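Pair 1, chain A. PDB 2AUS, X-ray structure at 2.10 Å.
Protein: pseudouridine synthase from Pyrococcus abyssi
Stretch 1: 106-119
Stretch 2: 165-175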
# COMPACT_ATOMS: atom_id res chain seq x y z
N ALA A 106 15.87 -25.52 8.68
CA ALA A 106 15.79 -24.82 9.96
C ALA A 106 14.38 -24.84 10.54
O ALA A 106 13.39 -24.81 9.80
CB ALA A 106 16.26 -23.37 9.79
N GLY A 107 14.30 -24.92 11.86
CA GLY A 107 13.01 -24.93 12.53
C GLY A 107 12.46 -23.51 12.56
O GLY A 107 13.21 -22.56 12.38
N LYS A 108 11.16 -23.37 12.78
CA LYS A 108 10.58 -22.04 12.83
C LYS A 108 9.60 -21.83 13.97
O LYS A 108 8.96 -22.77 14.44
CB LYS A 108 9.90 -21.73 11.49
CG LYS A 108 10.92 -21.58 10.38
CD LYS A 108 10.32 -21.70 9.02
CE LYS A 108 11.41 -21.64 7.97
NZ LYS A 108 12.44 -22.68 8.21
N GLU A 109 9.51 -20.59 14.41
CA GLU A 109 8.59 -20.23 15.47
C GLU A 109 7.69 -19.13 14.97
O GLU A 109 8.13 -18.22 14.25
CB GLU A 109 9.34 -19.75 16.71
CG GLU A 109 8.43 -19.51 17.92
CD GLU A 109 9.15 -18.83 19.07
OE1 GLU A 109 9.57 -17.66 18.92
OE2 GLU A 109 9.30 -19.48 20.14
N TYR A 110 6.42 -19.20 15.33
CA TYR A 110 5.45 -18.21 14.91
C TYR A 110 4.59 -17.81 16.09
O TYR A 110 4.52 -18.50 17.10
CB TYR A 110 4.53 -18.79 13.85
CG TYR A 110 5.18 -19.20 12.55
CD1 TYR A 110 5.22 -18.32 11.47
CD2 TYR A 110 5.72 -20.47 12.38
CE1 TYR A 110 5.77 -18.70 10.25
CE2 TYR A 110 6.27 -20.87 11.17
CZ TYR A 110 6.29 -19.98 10.10
OH TYR A 110 6.83 -20.35 8.89
N VAL A 111 3.93 -16.67 15.94
CA VAL A 111 2.97 -16.21 16.92
C VAL A 111 1.74 -16.08 16.04
O VAL A 111 1.78 -15.43 15.00
CB VAL A 111 3.35 -14.86 17.54
CG1 VAL A 111 2.17 -14.30 18.33
CG2 VAL A 111 4.53 -15.06 18.48
N ALA A 112 0.65 -16.72 16.44
CA ALA A 112 -0.54 -16.69 15.63
C ALA A 112 -1.81 -16.41 16.39
O ALA A 112 -1.96 -16.78 17.55
CB ALA A 112 -0.68 -18.00 14.87
N LEU A 113 -2.74 -15.76 15.70
CA LEU A 113 -4.03 -15.44 16.26
C LEU A 113 -5.06 -16.34 15.58
O LEU A 113 -5.30 -16.23 14.38
CB LEU A 113 -4.37 -13.97 16.01
CG LEU A 113 -5.78 -13.57 16.44
CD1 LEU A 113 -6.00 -13.93 17.90
CD2 LEU A 113 -5.98 -12.07 16.22
N MET A 114 -5.65 -17.24 16.35
CA MET A 114 -6.64 -18.16 15.82
C MET A 114 -8.04 -17.71 16.23
O MET A 114 -8.28 -17.38 17.39
CB MET A 114 -6.37 -19.57 16.35
CG MET A 114 -7.52 -20.56 16.14
SD MET A 114 -7.09 -22.23 16.67
CE MET A 114 -7.25 -22.08 18.47
N HIS A 115 -8.95 -17.69 15.28
CA HIS A 115 -10.32 -17.30 15.57
C HIS A 115 -11.24 -18.51 15.44
O HIS A 115 -11.40 -19.07 14.35
CB HIS A 115 -10.78 -16.21 14.61
CG HIS A 115 -12.16 -15.70 14.90
ND1 HIS A 115 -12.46 -15.03 16.07
CD2 HIS A 115 -13.32 -15.82 14.22
CE1 HIS A 115 -13.75 -14.76 16.09
NE2 HIS A 115 -14.30 -15.23 14.98
N LEU A 116 -11.84 -18.93 16.55
CA LEU A 116 -12.76 -20.07 16.55
C LEU A 116 -14.11 -19.64 16.01
O LEU A 116 -14.58 -18.54 16.29
CB LEU A 116 -12.91 -20.63 17.96
CG LEU A 116 -11.60 -21.17 18.53
CD1 LEU A 116 -11.82 -21.67 19.94
CD2 LEU A 116 -11.08 -22.29 17.62
N HIS A 117 -14.74 -20.51 15.22
CA HIS A 117 -16.03 -20.21 14.63
C HIS A 117 -17.20 -20.58 15.54
O HIS A 117 -18.37 -20.45 15.15
CB HIS A 117 -16.16 -20.93 13.28
CG HIS A 117 -15.20 -20.43 12.25
ND1 HIS A 117 -15.20 -19.13 11.79
CD2 HIS A 117 -14.19 -21.06 11.59
CE1 HIS A 117 -14.24 -18.98 10.90
NE2 HIS A 117 -13.61 -20.13 10.76
N GLY A 118 -16.89 -21.02 16.75
CA GLY A 118 -17.91 -21.38 17.71
C GLY A 118 -17.33 -21.31 19.11
O GLY A 118 -16.12 -21.47 19.29
N ASP A 119 -18.18 -21.08 20.10
CA ASP A 119 -17.73 -20.99 21.48
C ASP A 119 -17.20 -22.32 22.02
O ASP A 119 -17.83 -23.36 21.86
CB ASP A 119 -18.85 -20.48 22.38
CG ASP A 119 -19.46 -19.19 21.86
OD1 ASP A 119 -18.69 -18.27 21.52
OD2 ASP A 119 -20.71 -19.10 21.80
N GLY A 165 -12.46 -15.50 24.60
CA GLY A 165 -13.61 -16.00 23.90
C GLY A 165 -13.24 -16.89 22.73
O GLY A 165 -12.74 -18.00 22.90
N ARG A 166 -13.46 -16.39 21.52
CA ARG A 166 -13.15 -17.15 20.32
C ARG A 166 -11.77 -16.87 19.77
O ARG A 166 -11.34 -17.51 18.80
CB ARG A 166 -14.19 -16.86 19.24
CG ARG A 166 -15.59 -17.24 19.65
CD ARG A 166 -16.50 -17.31 18.46
NE ARG A 166 -17.83 -17.77 18.85
CZ ARG A 166 -18.83 -17.96 18.00
NH1 ARG A 166 -18.64 -17.73 16.70
NH2 ARG A 166 -20.01 -18.37 18.44
N ASP A 167 -11.06 -15.93 20.38
CA ASP A 167 -9.73 -15.57 19.93
C ASP A 167 -8.64 -16.21 20.77
O ASP A 167 -8.63 -16.09 22.00
CB ASP A 167 -9.57 -14.05 19.91
CG ASP A 167 -10.45 -13.38 18.87
OD1 ASP A 167 -10.28 -13.67 17.66
OD2 ASP A 167 -11.32 -12.57 19.26
N VAL A 168 -7.73 -16.90 20.09
CA VAL A 168 -6.64 -17.58 20.77
C VAL A 168 -5.32 -17.11 20.19
O VAL A 168 -5.05 -17.30 19.01
CB VAL A 168 -6.76 -19.12 20.60
CG1 VAL A 168 -5.64 -19.82 21.37
CG2 VAL A 168 -8.12 -19.59 21.10
N LEU A 169 -4.52 -16.48 21.04
CA LEU A 169 -3.21 -15.99 20.64
C LEU A 169 -2.19 -17.01 21.17
O LEU A 169 -2.09 -17.22 22.38
CB LEU A 169 -2.95 -14.61 21.27
CG LEU A 169 -1.57 -13.99 21.05
CD1 LEU A 169 -1.37 -13.64 19.58
CD2 LEU A 169 -1.42 -12.74 21.92
N PHE A 170 -1.44 -17.64 20.27
CA PHE A 170 -0.47 -18.62 20.73
C PHE A 170 0.84 -18.59 19.98
O PHE A 170 0.93 -18.10 18.86
CB PHE A 170 -1.08 -20.02 20.66
CG PHE A 170 -1.31 -20.53 19.27
CD1 PHE A 170 -0.40 -21.39 18.66
CD2 PHE A 170 -2.46 -20.18 18.57
CE1 PHE A 170 -0.63 -21.91 17.38
CE2 PHE A 170 -2.71 -20.69 17.29
CZ PHE A 170 -1.79 -21.56 16.70
N ARG A 171 1.88 -19.12 20.63
CA ARG A 171 3.21 -19.19 20.05
C ARG A 171 3.45 -20.66 19.74
O ARG A 171 3.09 -21.53 20.53
CB ARG A 171 4.24 -18.68 21.05
CG ARG A 171 5.68 -19.01 20.69
CD ARG A 171 6.63 -18.37 21.70
NE ARG A 171 6.80 -16.95 21.43
CZ ARG A 171 6.72 -15.99 22.35
NH1 ARG A 171 6.45 -16.30 23.61
NH2 ARG A 171 6.90 -14.72 22.00
N VAL A 172 4.02 -20.94 18.57
CA VAL A 172 4.26 -22.31 18.18
C VAL A 172 5.62 -22.51 17.52
O VAL A 172 6.02 -21.73 16.65
CB VAL A 172 3.15 -22.80 17.21
CG1 VAL A 172 3.07 -21.88 16.00
CG2 VAL A 172 3.42 -24.22 16.77
N GLY A 173 6.32 -23.55 17.95
CA GLY A 173 7.61 -23.89 17.38
C GLY A 173 7.32 -25.07 16.47
O GLY A 173 6.61 -25.99 16.88
N VAL A 174 7.85 -25.05 15.25
CA VAL A 174 7.59 -26.12 14.31
C VAL A 174 8.79 -26.51 13.45
O VAL A 174 9.75 -25.75 13.29
CB VAL A 174 6.46 -25.74 13.34
CG1 VAL A 174 5.19 -25.40 14.12
CG2 VAL A 174 6.89 -24.54 12.48
N GLU A 175 8.72 -27.71 12.89
CA GLU A 175 9.77 -28.22 12.02
C GLU A 175 9.64 -27.46 10.70
O GLU A 175 8.57 -26.95 10.39
CB GLU A 175 9.56 -29.73 11.79
CG GLU A 175 10.66 -30.40 11.00
CD GLU A 175 10.43 -31.90 10.82
OE1 GLU A 175 11.37 -32.59 10.36
OE2 GLU A 175 9.32 -32.38 11.14

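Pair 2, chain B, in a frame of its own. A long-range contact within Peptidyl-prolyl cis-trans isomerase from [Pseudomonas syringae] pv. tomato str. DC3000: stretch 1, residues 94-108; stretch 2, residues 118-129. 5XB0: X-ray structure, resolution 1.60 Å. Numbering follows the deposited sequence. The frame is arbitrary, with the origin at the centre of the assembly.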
# COMPACT_ATOMS: atom_id res chain seq x y z
N GLY B 94 -1.10 9.48 -13.76
CA GLY B 94 -0.59 8.75 -14.91
C GLY B 94 0.38 7.64 -14.54
O GLY B 94 0.62 6.71 -15.32
N ALA B 95 0.96 7.72 -13.35
CA ALA B 95 1.91 6.69 -12.93
C ALA B 95 1.21 5.39 -12.56
O ALA B 95 0.02 5.37 -12.22
CB ALA B 95 2.75 7.19 -11.76
N LYS B 96 1.96 4.29 -12.62
CA LYS B 96 1.56 2.99 -12.09
C LYS B 96 2.66 2.55 -11.13
O LYS B 96 3.82 2.41 -11.55
CB LYS B 96 1.36 1.94 -13.19
CG LYS B 96 0.34 2.30 -14.25
CD LYS B 96 -0.13 1.04 -15.00
CE LYS B 96 -0.52 1.34 -16.44
NZ LYS B 96 0.67 1.65 -17.28
N TRP B 97 2.29 2.35 -9.87
CA TRP B 97 3.23 2.04 -8.79
C TRP B 97 2.89 0.74 -8.08
O TRP B 97 1.71 0.41 -7.91
CB TRP B 97 3.24 3.16 -7.75
CG TRP B 97 4.05 4.35 -8.12
CD1 TRP B 97 4.66 4.60 -9.32
CD2 TRP B 97 4.37 5.46 -7.27
NE1 TRP B 97 5.33 5.80 -9.27
CE2 TRP B 97 5.18 6.34 -8.02
CE3 TRP B 97 4.06 5.79 -5.94
CZ2 TRP B 97 5.67 7.54 -7.50
CZ3 TRP B 97 4.56 6.97 -5.42
CH2 TRP B 97 5.35 7.83 -6.20
N ARG B 98 3.92 0.03 -7.65
CA ARG B 98 3.79 -1.05 -6.69
C ARG B 98 4.18 -0.50 -5.33
O ARG B 98 5.22 0.14 -5.19
CB ARG B 98 4.67 -2.25 -7.08
CG ARG B 98 4.69 -3.39 -6.06
CD ARG B 98 5.42 -4.59 -6.68
NE ARG B 98 5.32 -5.83 -5.92
CZ ARG B 98 6.16 -6.13 -4.93
NH1 ARG B 98 7.10 -5.26 -4.60
NH2 ARG B 98 6.04 -7.28 -4.27
N LEU B 99 3.31 -0.68 -4.35
CA LEU B 99 3.59 -0.27 -2.97
C LEU B 99 3.58 -1.47 -2.06
O LEU B 99 2.64 -2.25 -2.08
CB LEU B 99 2.54 0.73 -2.47
CG LEU B 99 2.40 2.07 -3.19
CD1 LEU B 99 1.33 2.91 -2.48
CD2 LEU B 99 3.73 2.81 -3.22
N VAL B 100 4.60 -1.59 -1.22
CA VAL B 100 4.59 -2.57 -0.15
C VAL B 100 4.47 -1.80 1.15
O VAL B 100 5.32 -0.96 1.45
CB VAL B 100 5.85 -3.46 -0.13
CG1 VAL B 100 5.72 -4.54 0.94
CG2 VAL B 100 6.06 -4.11 -1.49
N ILE B 101 3.42 -2.07 1.91
CA ILE B 101 3.07 -1.26 3.06
C ILE B 101 3.17 -2.10 4.33
O ILE B 101 2.51 -3.14 4.44
CB ILE B 101 1.64 -0.68 2.90
CG1 ILE B 101 1.57 0.13 1.59
CG2 ILE B 101 1.24 0.17 4.09
CD1 ILE B 101 0.21 0.69 1.26
N PRO B 102 4.02 -1.67 5.28
CA PRO B 102 4.13 -2.42 6.55
C PRO B 102 2.82 -2.41 7.30
O PRO B 102 2.01 -1.49 7.13
CB PRO B 102 5.22 -1.67 7.33
CG PRO B 102 5.22 -0.30 6.75
CD PRO B 102 4.83 -0.44 5.29
N SER B 103 2.59 -3.43 8.11
CA SER B 103 1.28 -3.57 8.74
C SER B 103 0.98 -2.37 9.62
O SER B 103 -0.19 -2.01 9.76
CB SER B 103 1.16 -4.87 9.53
OG SER B 103 1.90 -4.84 10.74
N ASP B 104 2.00 -1.71 10.19
CA ASP B 104 1.67 -0.58 11.07
C ASP B 104 1.22 0.66 10.27
O ASP B 104 0.80 1.66 10.85
CB ASP B 104 2.83 -0.24 12.04
CG ASP B 104 4.13 0.18 11.35
OD1 ASP B 104 4.13 0.58 10.18
OD2 ASP B 104 5.18 0.12 12.05
N GLN B 105 1.25 0.56 8.94
CA GLN B 105 0.70 1.60 8.08
C GLN B 105 -0.51 1.08 7.31
O GLN B 105 -0.98 1.71 6.37
CB GLN B 105 1.78 2.12 7.13
CG GLN B 105 2.84 2.94 7.81
CD GLN B 105 2.30 4.31 8.20
OE1 GLN B 105 1.55 4.92 7.44
NE2 GLN B 105 2.65 4.77 9.38
N ALA B 106 -1.01 -0.08 7.73
CA ALA B 106 -2.16 -0.72 7.11
C ALA B 106 -3.15 -1.11 8.21
O ALA B 106 -3.69 -0.22 8.89
CB ALA B 106 -1.72 -1.92 6.30
N TYR B 107 -3.36 -2.40 8.45
CA TYR B 107 -4.34 -2.80 9.47
C TYR B 107 -3.72 -3.26 10.79
O TYR B 107 -4.44 -3.61 11.73
CB TYR B 107 -5.28 -3.88 8.92
CG TYR B 107 -6.11 -3.37 7.76
CD1 TYR B 107 -7.24 -2.59 7.98
CD2 TYR B 107 -5.73 -3.61 6.45
CE1 TYR B 107 -7.98 -2.09 6.93
CE2 TYR B 107 -6.47 -3.11 5.38
CZ TYR B 107 -7.59 -2.35 5.63
OH TYR B 107 -8.33 -1.85 4.59
N GLY B 108 -2.39 -3.26 10.87
CA GLY B 108 -1.70 -3.38 12.15
C GLY B 108 -1.96 -4.65 12.94
O GLY B 108 -2.22 -5.71 12.37
N PRO B 118 -3.56 -10.23 11.79
CA PRO B 118 -2.65 -9.30 12.46
C PRO B 118 -1.26 -9.31 11.81
O PRO B 118 -0.81 -10.36 11.36
CB PRO B 118 -2.59 -9.84 13.89
CG PRO B 118 -3.95 -10.46 14.08
CD PRO B 118 -4.26 -11.09 12.76
N PHE B 119 -0.62 -8.15 11.75
CA PHE B 119 0.78 -8.03 11.34
C PHE B 119 1.03 -8.51 9.92
O PHE B 119 2.03 -9.17 9.63
CB PHE B 119 1.68 -8.79 12.33
CG PHE B 119 1.43 -8.39 13.76
CD1 PHE B 119 1.64 -7.09 14.15
CD2 PHE B 119 0.94 -9.30 14.67
CE1 PHE B 119 1.40 -6.71 15.46
CE2 PHE B 119 0.70 -8.93 15.99
CZ PHE B 119 0.93 -7.63 16.38
N THR B 120 0.11 -8.15 9.03
CA THR B 120 0.24 -8.51 7.63
C THR B 120 0.61 -7.29 6.78
O THR B 120 -0.20 -6.38 6.61
CB THR B 120 -1.06 -9.11 7.09
OG1 THR B 120 -1.43 -10.25 7.89
CG2 THR B 120 -0.91 -9.56 5.65
N PRO B 121 1.84 -7.27 6.25
CA PRO B 121 2.17 -6.25 5.25
C PRO B 121 1.32 -6.44 3.99
O PRO B 121 0.94 -7.57 3.68
CB PRO B 121 3.66 -6.47 4.98
CG PRO B 121 3.91 -7.90 5.37
CD PRO B 121 2.91 -8.27 6.42
N LEU B 122 1.01 -5.36 3.29
CA LEU B 122 0.13 -5.44 2.12
C LEU B 122 0.87 -5.00 0.86
O LEU B 122 1.69 -4.09 0.91
CB LEU B 122 -1.11 -4.57 2.32
CG LEU B 122 -1.93 -4.86 3.58
CD1 LEU B 122 -3.14 -3.93 3.64
CD2 LEU B 122 -2.36 -6.32 3.58
N VAL B 123 0.55 -5.64 -0.26
CA VAL B 123 1.17 -5.29 -1.54
C VAL B 123 0.11 -4.76 -2.48
O VAL B 123 -0.85 -5.45 -2.79
CB VAL B 123 1.86 -6.51 -2.18
CG1 VAL B 123 2.56 -6.10 -3.46
CG2 VAL B 123 2.85 -7.14 -1.19
N PHE B 124 0.27 -3.51 -2.90
CA PHE B 124 -0.68 -2.88 -3.82
C PHE B 124 -0.07 -2.62 -5.18
O PHE B 124 1.09 -2.26 -5.28
CB PHE B 124 -1.17 -1.55 -3.27
CG PHE B 124 -2.09 -1.67 -2.11
CD1 PHE B 124 -3.46 -1.76 -2.32
CD2 PHE B 124 -1.61 -1.66 -0.81
CE1 PHE B 124 -4.33 -1.86 -1.24
CE2 PHE B 124 -2.48 -1.77 0.27
CZ PHE B 124 -3.84 -1.87 0.05
N GLU B 125 -0.86 -2.81 -6.23
CA GLU B 125 -0.52 -2.20 -7.50
C GLU B 125 -1.56 -1.12 -7.76
O GLU B 125 -2.75 -1.39 -7.69
CB GLU B 125 -0.49 -3.24 -8.61
CG GLU B 125 0.68 -4.21 -8.43
CD GLU B 125 1.10 -4.89 -9.72
OE1 GLU B 125 0.74 -4.39 -10.81
OE2 GLU B 125 1.81 -5.92 -9.63
N ILE B 126 -1.10 0.11 -8.01
CA ILE B 126 -1.98 1.27 -8.11
C ILE B 126 -1.71 2.07 -9.37
O ILE B 126 -0.57 2.37 -9.67
CB ILE B 126 -1.81 2.20 -6.89
CG1 ILE B 126 -2.11 1.44 -5.59
CG2 ILE B 126 -2.69 3.44 -7.02
CD1 ILE B 126 -1.85 2.24 -4.36
N GLU B 127 -2.77 2.38 -10.11
CA GLU B 127 -2.69 3.33 -11.22
C GLU B 127 -3.40 4.61 -10.81
O GLU B 127 -4.57 4.57 -10.43
CB GLU B 127 -3.31 2.76 -12.49
CG GLU B 127 -3.17 3.73 -13.67
CD GLU B 127 -3.74 3.21 -14.96
OE1 GLU B 127 -3.34 3.74 -16.03
OE2 GLU B 127 -4.60 2.29 -14.92
N LEU B 128 -2.70 5.74 -10.86
CA LEU B 128 -3.33 6.99 -10.47
C LEU B 128 -3.94 7.66 -11.71
O LEU B 128 -3.23 8.12 -12.60
CB LEU B 128 -2.32 7.91 -9.78
CG LEU B 128 -2.89 9.21 -9.23
CD1 LEU B 128 -3.99 8.99 -8.17
CD2 LEU B 128 -1.78 10.05 -8.65
N ILE B 129 -5.27 7.71 -11.75
CA ILE B 129 -5.99 8.19 -12.92
C ILE B 129 -6.20 9.70 -12.87
O ILE B 129 -6.14 10.39 -13.90
CB ILE B 129 -7.36 7.48 -13.04
CG1 ILE B 129 -7.17 5.97 -13.04
CG2 ILE B 129 -8.11 7.93 -14.28
CD1 ILE B 129 -6.28 5.49 -14.15
O HOH W 1 -0.97 4.51 -16.19
O HOH W 2 -2.33 -4.94 7.53
O HOH W 3 -2.64 -6.61 9.70

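Both pairs are two-stranded antiparallel ladders with the same register. Superposing N, CA and C of 14 central residues gives an RMSD of 0.4 Å; the strand axes run at 157° in pair 1 and 163° in pair 2, approaching to 4.6 and 4.7 Å. The matched bridges A:Tyr110–A:Val172 and B:Trp97–B:Ile126, A:Ala112–A:Phe170 and B:Leu99–B:Phe124, and A:Met114–A:Val168 and B:Ile101–B:Leu122 are all hydrogen-bonded pairs. At the middle rung, A:Ala112 N donates to A:Phe170 O at 2.8 Å, and B:Leu99 N to B:Phe124 O at 2.9 Å. At the closer, non-hydrogen-bonded pairs between these rungs the strands are linked by CA-H...O contacts, as in A:Leu113 CA to A:Val168 O (3.5 Å) and B:Val100 CA to B:Leu122 O (3.4 Å).

On the face carrying these aromatic residues, the phenylalanine position shows the clearest difference. A:Phe170 has chi1 in p (69°), which lays its ring face over the small A:Ala112, CE2 to CB 4.1 Å, while A:Met114 CB meets the ring edge, 3.9 Å from CE2. B:Phe124 has chi1 in m (-72°), and its partner is the larger B:Leu99. Here CB of B:Leu99 and CB of B:Phe124 lie 4.4 Å apart, and the ring is met by B:Ile101, CD1 to CD2 of B:Phe124 3.6 Å. The two phenylalanine CA atoms nearly coincide after superposition, but their side-chain centres lie well apart. B:Leu99 also reaches diagonally across the ladder, its CD1 3.8 Å from B:Ile126 CD1.

The other face mixes charge and hydrocarbon differently. A:Val111 CG1 packs on A:Leu169 CD1 at 3.8 Å. At the matching positions, B:Arg98 lays one guanidinium face against B:Val123, NE to CG1 3.7 Å. In pair 1 the charged partners are A:Glu109 and A:Arg171, whose salt bridge is long, OE2 to NE 3.8 Å. Their counterparts, B:Lys96 and B:Glu125, reverse the charges. A:Gly173 corresponds to B:Glu127, whose OE1 lies 3.7 Å from B:Lys96 CE and accepts a hydrogen bond from water 1, 2.5 Å from its oxygen.

Beyond the common ladder the solutions diverge. A:His115 ND1 donates to A:Asp167 OD1 (3.0 Å), whereas the matched positions are B:Pro102 and B:Pro121. A:Arg166 forms a salt bridge, NE to A:Asp119 OD1 2.8 Å; neither residue has a counterpart in pair 2. B:Leu122, the match of A:Val168, packs its CD1 against B:Ala106 CB (3.6 Å) and the edge of the B:Tyr107 ring, at CD2 (3.8 Å), two residues without a counterpart in pair 1.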